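Local coordinates for putative uncharacterized protein (Wolbachia pipientis, PDB 3F4S), which probably catalyses the oxidation of cysteine pairs in substrate proteins to disulfides, as a thioredoxin-fold oxidoreductase of the DsbA family, at residues A[92-95]-A[96-99]. The protein carries 1 engineered substitution. Sequence-based numbering, arbitrary orientation.
Sequences AMLS and HCYE
His96 N, Cys97 N and Tyr98 N donate in turn to Met93 O, Leu94 O and Ser95 O, three successive i to i+3 backbone bonds of the kind that makes a 3-10 turn. Of these three, the shortest and straightest joins Cys97 N to Leu94 O at 2.8 Å, with 161° at the hydrogen. Together they wind the chain tightly from Ser95 to Tyr98.

Two side chains meet at Ala92 O. Ser95 OG, set between its own backbone N and carbonyl carbon (chi1 76°), turns back to bond Ala92 O at 2.6 Å. The same oxygen lies at the edge of the His96 imidazole, near its plane, in a contact of 3.3 Å with CD2. Ser95 OG also bonds His81 NE2.

The Tyr98 ring comes edge-on to the backbone, its CD2 3.5 Å from Leu94 O; CG stands anti to the carbonyl carbon of Tyr98 (chi1 -60°), which turns the ring back toward Leu94 O and Ser95 O. Apolar contact is looser: Leu94 CD1 lies 4.2 Å from Cys97 CB, and Leu94 CG 4.4 Å from Tyr98 CE2.

Cys97 SG forms the second disulfide, to Cys146, tying this turn to helix 140-147. Tyr98 stacks on Phe107 of helix 101-113 and bonds Ser136 OG through its hydroxyl, while Ala92, Met93 and His96 pack on helix 150-167; the turn lies in the connection between helix 86-94 and helix 101-113, within the helical part of this DsbA-like fold.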
loop_
_atom_site.group_PDB
_atom_site.type_symbol
_atom_site.label_atom_id
_atom_site.label_comp_id
_atom_site.label_asym_id
_atom_site.label_seq_id
_atom_site.Cartn_x
_atom_site.Cartn_y
_atom_site.Cartn_z
ATOM N N ALA A 92 -0.395 -2.015 -10.870
ATOM C CA ALA A 92 -1.444 -1.517 -9.984
ATOM C C ALA A 92 -2.829 -1.878 -10.524
ATOM O O ALA A 92 -3.722 -2.259 -9.766
ATOM C CB ALA A 92 -1.315 -0.004 -9.796
ATOM N N MET A 93 -3.014 -1.751 -11.833
ATOM C CA MET A 93 -4.277 -2.152 -12.453
ATOM C C MET A 93 -4.532 -3.644 -12.247
ATOM O O MET A 93 -5.645 -4.053 -11.906
ATOM C CB MET A 93 -4.262 -1.805 -13.947
ATOM C CG MET A 93 -4.278 -0.287 -14.218
ATOM S SD MET A 93 -3.931 0.135 -15.932
ATOM C CE MET A 93 -5.303 -0.663 -16.773
ATOM N N LEU A 94 -3.500 -4.456 -12.454
ATOM C CA LEU A 94 -3.645 -5.901 -12.318
ATOM C C LEU A 94 -4.037 -6.308 -10.895
ATOM O O LEU A 94 -4.745 -7.295 -10.706
ATOM C CB LEU A 94 -2.374 -6.626 -12.761
ATOM C CG LEU A 94 -2.425 -8.153 -12.823
ATOM C CD1 LEU A 94 -3.627 -8.631 -13.642
ATOM C CD2 LEU A 94 -1.121 -8.706 -13.376
ATOM N N SER A 95 -3.592 -5.545 -9.899
ATOM C CA SER A 95 -3.907 -5.871 -8.508
ATOM C C SER A 95 -5.413 -5.927 -8.271
ATOM O O SER A 95 -5.878 -6.594 -7.349
ATOM C CB SER A 95 -3.248 -4.882 -7.539
ATOM O OG SER A 95 -3.942 -3.645 -7.526
ATOM N N HIS A 96 -6.178 -5.240 -9.113
ATOM C CA HIS A 96 -7.630 -5.238 -8.966
ATOM C C HIS A 96 -8.289 -6.536 -9.417
ATOM O O HIS A 96 -9.492 -6.724 -9.223
ATOM C CB HIS A 96 -8.219 -4.035 -9.697
ATOM C CG HIS A 96 -7.972 -2.741 -8.994
ATOM N ND1 HIS A 96 -8.978 -2.019 -8.385
ATOM C CD2 HIS A 96 -6.826 -2.053 -8.770
ATOM C CE1 HIS A 96 -8.464 -0.934 -7.834
ATOM N NE2 HIS A 96 -7.160 -0.935 -8.047
ATOM N N CYS A 97 -7.506 -7.428 -10.015
ATOM C CA CYS A 97 -7.971 -8.789 -10.312
ATOM C C CYS A 97 -7.982 -9.669 -9.053
ATOM O O CYS A 97 -8.403 -10.821 -9.102
ATOM C CB CYS A 97 -7.080 -9.446 -11.380
ATOM S SG CYS A 97 -7.775 -9.566 -13.054
ATOM N N TYR A 98 -7.493 -9.127 -7.940
ATOM C CA TYR A 98 -7.384 -9.876 -6.684
ATOM C C TYR A 98 -8.292 -9.272 -5.614
ATOM O O TYR A 98 -7.988 -8.224 -5.041
ATOM C CB TYR A 98 -5.925 -9.928 -6.221
ATOM C CG TYR A 98 -5.040 -10.595 -7.246
ATOM C CD1 TYR A 98 -4.711 -11.940 -7.143
ATOM C CD2 TYR A 98 -4.564 -9.892 -8.340
ATOM C CE1 TYR A 98 -3.920 -12.558 -8.101
ATOM C CE2 TYR A 98 -3.778 -10.497 -9.293
ATOM C CZ TYR A 98 -3.458 -11.826 -9.172
ATOM O OH TYR A 98 -2.666 -12.420 -10.124
ATOM N N GLU A 99 -9.408 -9.943 -5.350
ATOM C CA GLU A 99 -10.480 -9.370 -4.537
ATOM C C GLU A 99 -10.303 -9.566 -3.029
ATOM O O GLU A 99 -10.487 -8.624 -2.255
ATOM C CB GLU A 99 -11.840 -9.920 -4.982
#